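Local coordinates for protein Bd0816 (Bdellovibrio bacteriovorus HD100, PDB 5CER) that probably acts as a serine-type D-Ala-D-Ala carboxypeptidase of the peptidase S13 family, at residues T336-F341 against K375-K380; G315-K320 against K328-S333; G310-G315 against K368-I373. The protein carries 2 engineered substitutions. All coordinates share one frame; numbering follows the deposited sequence.

Contact 1. Residues T336-F341 against K375-K380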
loop_
_atom_site.group_PDB
_atom_site.type_symbol
_atom_site.label_atom_id
_atom_site.label_comp_id
_atom_site.label_asym_id
_atom_site.label_seq_id
_atom_site.Cartn_x
_atom_site.Cartn_y
_atom_site.Cartn_z
ATOM N N THR A 336 19.774 2.539 12.146
ATOM C CA THR A 336 20.276 1.921 13.355
ATOM C C THR A 336 21.399 2.759 13.909
ATOM O O THR A 336 21.928 3.648 13.233
ATOM C CB THR A 336 20.862 0.531 13.046
ATOM O OG1 THR A 336 22.150 0.651 12.414
ATOM C CG2 THR A 336 19.938 -0.262 12.131
ATOM N N LYS A 337 21.817 2.447 15.130
ATOM C CA LYS A 337 22.947 3.150 15.741
ATOM C C LYS A 337 24.279 2.969 14.999
ATOM O O LYS A 337 25.213 3.696 15.275
ATOM C CB LYS A 337 23.065 2.796 17.237
ATOM C CG LYS A 337 21.883 3.306 18.042
ATOM C CD LYS A 337 22.105 3.231 19.544
ATOM C CE LYS A 337 20.850 3.570 20.358
ATOM N NZ LYS A 337 19.852 2.439 20.341
ATOM N N GLU A 338 24.395 1.971 14.121
ATOM C CA GLU A 338 25.575 1.807 13.264
ATOM C C GLU A 338 25.376 2.382 11.852
ATOM O O GLU A 338 26.162 2.072 10.960
ATOM C CB GLU A 338 25.950 0.346 13.159
ATOM C CG GLU A 338 26.446 -0.237 14.466
ATOM C CD GLU A 338 26.669 -1.724 14.390
ATOM O OE1 GLU A 338 26.744 -2.263 13.257
ATOM O OE2 GLU A 338 26.760 -2.370 15.452
ATOM N N GLY A 339 24.318 3.172 11.645
ATOM C CA GLY A 339 24.041 3.799 10.362
ATOM C C GLY A 339 22.817 3.213 9.713
ATOM O O GLY A 339 22.113 2.367 10.305
ATOM N N GLU A 340 22.589 3.651 8.480
ATOM C CA GLU A 340 21.498 3.156 7.645
ATOM C C GLU A 340 21.938 1.999 6.763
ATOM O O GLU A 340 23.095 1.925 6.353
ATOM C CB GLU A 340 20.928 4.259 6.812
ATOM C CG GLU A 340 20.388 5.417 7.633
ATOM C CD GLU A 340 19.730 6.481 6.751
ATOM O OE1 GLU A 340 20.443 7.099 5.934
ATOM O OE2 GLU A 340 18.491 6.698 6.851
ATOM N N PHE A 341 21.051 1.038 6.552
ATOM C CA PHE A 341 21.382 -0.192 5.787
ATOM C C PHE A 341 20.236 -0.461 4.808
ATOM O O PHE A 341 19.079 -0.511 5.237
ATOM C CB PHE A 341 21.552 -1.428 6.722
ATOM C CG PHE A 341 22.786 -1.369 7.599
ATOM C CD1 PHE A 341 22.796 -0.581 8.739
ATOM C CD2 PHE A 341 23.934 -2.093 7.272
ATOM C CE1 PHE A 341 23.940 -0.505 9.526
ATOM C CE2 PHE A 341 25.066 -2.043 8.053
ATOM C CZ PHE A 341 25.065 -1.255 9.196
ATOM N N LYS A 375 21.233 -6.593 15.741
ATOM C CA LYS A 375 22.631 -6.820 15.420
ATOM C C LYS A 375 23.381 -5.568 14.988
ATOM O O LYS A 375 24.598 -5.559 14.969
ATOM C CB LYS A 375 22.748 -7.840 14.284
ATOM C CG LYS A 375 22.351 -9.246 14.645
ATOM C CD LYS A 375 23.330 -9.851 15.655
ATOM C CE LYS A 375 23.312 -11.367 15.648
ATOM N NZ LYS A 375 24.573 -11.886 16.257
ATOM N N ARG A 376 22.658 -4.523 14.646
ATOM C CA ARG A 376 23.264 -3.219 14.386
ATOM C C ARG A 376 23.048 -2.188 15.535
ATOM O O ARG A 376 22.981 -0.961 15.324
ATOM C CB ARG A 376 22.762 -2.742 13.024
ATOM C CG ARG A 376 23.453 -3.505 11.922
ATOM C CD ARG A 376 22.616 -3.637 10.698
ATOM N NE ARG A 376 23.257 -4.622 9.819
ATOM C CZ ARG A 376 23.092 -5.953 9.893
ATOM N NH1 ARG A 376 22.286 -6.510 10.799
ATOM N NH2 ARG A 376 23.743 -6.752 9.048
ATOM N N SER A 377 22.982 -2.718 16.763
ATOM C CA SER A 377 22.936 -1.917 17.994
ATOM C C SER A 377 21.657 -1.109 18.195
ATOM O O SER A 377 21.633 -0.132 18.929
ATOM C CB SER A 377 24.198 -1.044 18.139
ATOM O OG SER A 377 25.343 -1.847 18.406
ATOM N N GLY A 378 20.565 -1.579 17.602
ATOM C CA GLY A 378 19.251 -1.038 17.879
ATOM C C GLY A 378 18.850 0.081 16.946
ATOM O O GLY A 378 19.636 0.543 16.136
ATOM N N PRO A 379 17.611 0.525 17.062
ATOM C CA PRO A 379 17.093 1.478 16.118
ATOM C C PRO A 379 17.594 2.879 16.385
ATOM O O PRO A 379 17.901 3.225 17.527
ATOM C CB PRO A 379 15.586 1.394 16.354
ATOM C CG PRO A 379 15.429 0.949 17.760
ATOM C CD PRO A 379 16.599 0.062 18.028
ATOM N N LYS A 380 17.657 3.679 15.341
ATOM C CA LYS A 380 17.817 5.114 15.474
ATOM C C LYS A 380 16.665 5.768 14.724
ATOM O O LYS A 380 16.542 5.617 13.500
ATOM C CB LYS A 380 19.149 5.572 14.891
ATOM C CG LYS A 380 19.290 7.082 14.856
ATOM C CD LYS A 380 20.668 7.522 14.475
ATOM C CE LYS A 380 20.799 9.019 14.594
ATOM N NZ LYS A 380 22.186 9.474 14.306
#
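With CG of Arg376 anti to the carbonyl carbon (chi1 -75°) and the chain extended from there to NE, its CD comes down over the middle of the Phe341 ring, 3.5 Å from the ring centroid. The motif on this side is a Schellman ending of helix 356-375, with Ser377 at positive phi; facing it is a type I beta turn, Thr336 to Gly339, between two strands of the antiparallel sheet. The guanidinium stands nearly upright on the ring, its plane 82° from that of Phe341. CD makes the close CH-pi contact, while Arg376 CZ, farther out, makes a longer cation-pi approach over the same ring, 5.0 Å from the Phe341 centroid. NH1 turns instead to Leu372 O within the helix; the arginine is poorly ordered, so these details are approximate.

Backbone atoms join the turn to the helix ending. Lys337 N donates to Gly378 O over 3.1 Å, and Thr336 forms a single bridge with Pro379. Around this bond, Lys337 NZ to Ser377 O, Glu338 N to Arg376 O and Ser377 OG to Glu338 OE2 are all weak. Thr336 shapes the turn: its OG1 accepts from Glu338 N, an ST turn. Gly339 O holds two donors, Thr336 N and, at 2.7 Å, Thr336 OG1, the hydroxyl lying in the carbonyl plane on a lone pair.

Contact 2. Residues G315-K320 against K328-S333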
loop_
_atom_site.group_PDB
_atom_site.type_symbol
_atom_site.label_atom_id
_atom_site.label_comp_id
_atom_site.label_asym_id
_atom_site.label_seq_id
_atom_site.Cartn_x
_atom_site.Cartn_y
_atom_site.Cartn_z
ATOM N N GLY A 315 9.232 3.905 13.205
ATOM C CA GLY A 315 9.944 5.168 13.075
ATOM C C GLY A 315 11.406 5.085 12.628
ATOM O O GLY A 315 12.082 6.109 12.549
ATOM N N SER A 316 11.875 3.875 12.296
ATOM C CA SER A 316 13.282 3.612 11.949
ATOM C C SER A 316 13.498 2.819 10.658
ATOM O O SER A 316 14.604 2.380 10.394
ATOM C CB SER A 316 13.913 2.830 13.088
ATOM O OG SER A 316 13.897 3.595 14.258
ATOM N N MET A 317 12.438 2.594 9.891
ATOM C CA MET A 317 12.541 1.853 8.668
ATOM C C MET A 317 11.786 2.618 7.605
ATOM O O MET A 317 10.631 3.068 7.837
ATOM C CB MET A 317 11.954 0.419 8.806
ATOM C CG MET A 317 12.017 -0.426 7.539
ATOM S SD MET A 317 11.248 -2.051 7.761
ATOM C CE MET A 317 9.509 -1.625 7.772
ATOM N N ILE A 318 12.414 2.697 6.431
ATOM C CA ILE A 318 11.794 3.167 5.236
ATOM C C ILE A 318 11.632 1.940 4.361
ATOM O O ILE A 318 12.588 1.239 4.162
ATOM C CB ILE A 318 12.681 4.172 4.525
ATOM C CG1 ILE A 318 12.832 5.423 5.379
ATOM C CG2 ILE A 318 12.074 4.557 3.175
ATOM C CD1 ILE A 318 14.049 6.245 5.093
ATOM N N ALA A 319 10.430 1.666 3.839
ATOM C CA ALA A 319 10.231 0.420 3.105
ATOM C C ALA A 319 9.005 0.394 2.244
ATOM O O ALA A 319 8.027 1.177 2.411
ATOM C CB ALA A 319 10.178 -0.736 4.081
ATOM N N LYS A 320 9.059 -0.556 1.321
ATOM C CA LYS A 320 7.916 -0.946 0.448
ATOM C C LYS A 320 7.621 -2.434 0.665
ATOM O O LYS A 320 8.555 -3.229 0.679
ATOM C CB LYS A 320 8.295 -0.687 -1.005
ATOM C CG LYS A 320 7.254 -1.080 -2.018
ATOM C CD LYS A 320 6.121 -0.067 -2.087
ATOM C CE LYS A 320 4.889 -0.625 -2.773
ATOM N NZ LYS A 320 4.165 -1.520 -1.836
ATOM N N LYS A 328 5.783 -12.935 -0.431
ATOM C CA LYS A 328 5.690 -11.862 0.511
ATOM C C LYS A 328 7.046 -11.219 0.572
ATOM O O LYS A 328 8.047 -11.895 0.876
ATOM C CB LYS A 328 5.298 -12.395 1.866
ATOM C CG LYS A 328 4.748 -11.311 2.813
ATOM C CD LYS A 328 3.313 -10.999 2.445
ATOM C CE LYS A 328 2.728 -9.933 3.323
ATOM N NZ LYS A 328 3.199 -8.604 2.851
ATOM N N THR A 329 7.109 -9.915 0.298
ATOM C CA THR A 329 8.400 -9.262 0.094
ATOM C C THR A 329 8.475 -7.903 0.823
ATOM O O THR A 329 7.450 -7.285 1.137
ATOM C CB THR A 329 8.696 -9.026 -1.404
ATOM O OG1 THR A 329 7.765 -8.098 -1.923
ATOM C CG2 THR A 329 8.642 -10.307 -2.242
ATOM N N LEU A 330 9.701 -7.457 1.074
ATOM C CA LEU A 330 9.952 -6.150 1.673
ATOM C C LEU A 330 11.295 -5.633 1.208
ATOM O O LEU A 330 12.260 -6.383 1.139
ATOM C CB LEU A 330 9.951 -6.287 3.200
ATOM C CG LEU A 330 9.879 -4.954 3.976
ATOM C CD1 LEU A 330 8.463 -4.389 3.980
ATOM C CD2 LEU A 330 10.318 -5.186 5.415
ATOM N N ALA A 331 11.372 -4.330 0.952
ATOM C CA ALA A 331 12.637 -3.697 0.533
ATOM C C ALA A 331 12.718 -2.237 0.978
ATOM O O ALA A 331 11.704 -1.533 0.989
ATOM C CB ALA A 331 12.791 -3.817 -0.973
ATOM N N GLY A 332 13.902 -1.770 1.351
ATOM C CA GLY A 332 14.045 -0.405 1.816
ATOM C C GLY A 332 15.314 -0.204 2.613
ATOM O O GLY A 332 16.358 -0.697 2.236
ATOM N N SER A 333 15.235 0.572 3.697
ATOM C CA SER A 333 16.366 0.737 4.591
ATOM C C SER A 333 15.940 0.803 6.052
ATOM O O SER A 333 14.822 1.182 6.378
ATOM C CB SER A 333 17.163 1.989 4.228
ATOM O OG SER A 333 16.464 3.148 4.630
#
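Lys320 N donates to Ala331 O over 2.8 Å at 166°, and the same carbonyl oxygen also receives a CA-H...O contact from Ala319 CA, 3.2 Å away. The return bond runs from Ala331 N to Lys320 O. Two residues along each strand, Ile318 and Ser333 form a second hydrogen-bonded pair: Ile318 N reaches Ser333 O, and Ser333 N reaches Ile318 O, each over 2.8 Å. Between the two pairs Ala319 faces Gly332 as a non-hydrogen-bonded pair, and with no side chain at Gly332 the two CA atoms come within 4.1 Å. The chain turns a corner at this glycine, and its CA makes a CA-H...O contact with Ile318 O.

These bonds pair the two arms of the hairpin of strands 317-324 and 327-336 in the central antiparallel sheet of the penicillin-binding-protein fold. Lys320 begins a Lys-Thr-Gly sequence, as in the KTG motif on the strand that borders the active site in this family. Its CB lies on the same face as those of Ile318, Ala331 and Ser333, and its chain leads away from the hairpin partner to give NZ a hydrogen bond with Ser214 OG, beside Lys36.

Ala319 CB points to the other face and meets Leu330 CD1. Met317 sends CG anti to its backbone N (chi1 179°), past Ser333 O, and SD then meets Leu330 CD2 tip to tip at 4.0 Å. Phe343 of strand 339-348 touches all three of these side chains, while Ile365 and Ile369 of helix 356-375 cover Leu330. Leu330 CD1 also rests against Lys320 O at 3.5 Å.

Contact 3. Residues G310-G315 against K368-I373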
loop_
_atom_site.group_PDB
_atom_site.type_symbol
_atom_site.label_atom_id
_atom_site.label_comp_id
_atom_site.label_asym_id
_atom_site.label_seq_id
_atom_site.Cartn_x
_atom_site.Cartn_y
_atom_site.Cartn_z
ATOM N N GLY A 310 4.977 -2.915 13.547
ATOM C CA GLY A 310 5.540 -2.636 14.872
ATOM C C GLY A 310 6.918 -3.229 15.040
ATOM O O GLY A 310 7.543 -3.725 14.084
ATOM N N GLY A 311 7.324 -3.308 16.290
ATOM C CA GLY A 311 8.662 -3.769 16.644
ATOM C C GLY A 311 9.598 -2.589 16.684
ATOM O O GLY A 311 9.183 -1.446 16.540
ATOM N N ASN A 312 10.890 -2.892 16.778
ATOM C CA ASN A 312 11.920 -1.864 16.791
ATOM C C ASN A 312 12.150 -1.155 15.427
ATOM O O ASN A 312 12.925 -0.212 15.351
ATOM C CB ASN A 312 13.226 -2.410 17.408
ATOM C CG ASN A 312 13.767 -3.582 16.648
ATOM O OD1 ASN A 312 13.459 -3.769 15.466
ATOM N ND2 ASN A 312 14.555 -4.411 17.327
ATOM N N ALA A 313 11.447 -1.570 14.390
ATOM C CA ALA A 313 11.434 -0.851 13.129
ATOM C C ALA A 313 10.587 0.419 13.169
ATOM O O ALA A 313 10.746 1.263 12.301
ATOM C CB ALA A 313 10.909 -1.748 12.009
ATOM N N ALA A 314 9.698 0.567 14.158
ATOM C CA ALA A 314 8.768 1.719 14.175
ATOM C C ALA A 314 9.506 3.057 14.197
ATOM O O ALA A 314 10.414 3.265 15.020
ATOM C CB ALA A 314 7.838 1.647 15.350
ATOM N N GLY A 315 9.232 3.905 13.205
ATOM C CA GLY A 315 9.944 5.168 13.075
ATOM C C GLY A 315 11.406 5.085 12.628
ATOM O O GLY A 315 12.082 6.109 12.549
ATOM N N LYS A 368 12.557 -10.698 11.190
ATOM C CA LYS A 368 13.842 -10.665 10.512
ATOM C C LYS A 368 14.409 -9.276 10.524
ATOM O O LYS A 368 15.550 -9.083 10.878
ATOM C CB LYS A 368 13.694 -11.145 9.087
ATOM C CG LYS A 368 14.817 -12.049 8.627
ATOM C CD LYS A 368 14.408 -12.770 7.346
ATOM C CE LYS A 368 14.759 -14.244 7.258
ATOM N NZ LYS A 368 15.100 -14.971 8.488
ATOM N N ILE A 369 13.578 -8.292 10.201
ATOM C CA ILE A 369 13.969 -6.870 10.295
ATOM C C ILE A 369 14.397 -6.469 11.699
ATOM O O ILE A 369 15.434 -5.826 11.865
ATOM C CB ILE A 369 12.834 -5.932 9.796
ATOM C CG1 ILE A 369 12.742 -6.003 8.285
ATOM C CG2 ILE A 369 13.035 -4.477 10.232
ATOM C CD1 ILE A 369 13.974 -5.514 7.547
ATOM N N SER A 370 13.619 -6.866 12.700
ATOM C CA SER A 370 13.999 -6.621 14.091
ATOM C C SER A 370 15.374 -7.217 14.449
ATOM O O SER A 370 16.157 -6.583 15.145
ATOM C CB SER A 370 12.931 -7.118 15.048
ATOM O OG SER A 370 11.697 -6.470 14.779
ATOM N N GLN A 371 15.622 -8.438 13.992
ATOM C CA GLN A 371 16.882 -9.104 14.232
ATOM C C GLN A 371 18.042 -8.337 13.611
ATOM O O GLN A 371 19.073 -8.085 14.291
ATOM C CB GLN A 371 16.817 -10.530 13.710
ATOM C CG GLN A 371 17.976 -11.425 14.182
ATOM C CD GLN A 371 18.186 -11.436 15.718
ATOM O OE1 GLN A 371 17.236 -11.584 16.494
ATOM N NE2 GLN A 371 19.445 -11.299 16.145
ATOM N N LEU A 372 17.866 -7.903 12.359
ATOM C CA LEU A 372 18.893 -7.102 11.695
ATOM C C LEU A 372 19.145 -5.822 12.467
ATOM O O LEU A 372 20.302 -5.428 12.673
ATOM C CB LEU A 372 18.441 -6.704 10.302
ATOM C CG LEU A 372 18.323 -7.741 9.195
ATOM C CD1 LEU A 372 17.867 -7.153 7.880
ATOM C CD2 LEU A 372 19.635 -8.510 8.973
ATOM N N ILE A 373 18.079 -5.187 12.945
ATOM C CA ILE A 373 18.237 -3.996 13.802
ATOM C C ILE A 373 19.020 -4.314 15.109
ATOM O O ILE A 373 19.951 -3.581 15.452
ATOM C CB ILE A 373 16.886 -3.298 14.064
ATOM C CG1 ILE A 373 16.402 -2.676 12.739
ATOM C CG2 ILE A 373 17.002 -2.236 15.138
ATOM C CD1 ILE A 373 14.944 -2.219 12.777
HETATM O O HOH W 1 10.531 -4.249 13.988
#
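A loop meets a helix here: the type I beta turn Gly311 to Ala314, ahead of strand 317-324, rests on helix 356-375, the long helix that packs on the antiparallel sheet of the penicillin-binding-protein fold. Apolar contact comes from Ala313, whose CB touches Ile369 CG2 at 3.9 Å and Ile373 CD1 slightly farther off; Ile369 and Ile373 also reach Ile334 of the sheet, and so span from the loop to the strands.

Asn312 carries CG between its backbone N and carbonyl carbon (chi1 60°), which swings the amide against the helix. OD1 lies near Ser370 CA at 3.2 Å and near Ile373 CD1, while ND2 makes a weak bond of 3.5 Å to Ser370 O. The side chains of Asn312 and Ile373 run alongside one another, pointing opposite ways, with Asn312 CG 3.8 Å from Ile373 CG2. Ser370 OG bonds to Lys366 O, one helical turn back, and both it and the backbone of Asn312 bond to a neighbouring protein chain, placing this seam at the subunit interface. One water bridges the two segments: it donates to Gly310 O, accepts from Ala313 N at 2.9 Å and is hydrogen-bonded to Ser370 OG at 2.6 Å.

How the contacts relate
Contact 2 is wholly buried within the sheet and relies on regular backbone bonds; contact 3 is also buried but joins loop to helix through apolar carbons, one weak amide bond and a water; contact 1 is a surface meeting of turn and helix ending, with mostly weak polar links. Helix 356-375 ties them together: Ile369 CG2 of contact 3 packs on Met317 SD of contact 2, and Ile373 O probably accepts from Gly378 N of contact 1. Contacts 1 and 2 reach neighbouring strands, where Phe341 O lies against Ser333 CB. Pro379 of contact 1 touches both Ser316 and Asn312, while the first segments of contacts 2 and 3 meet end to end at Gly315.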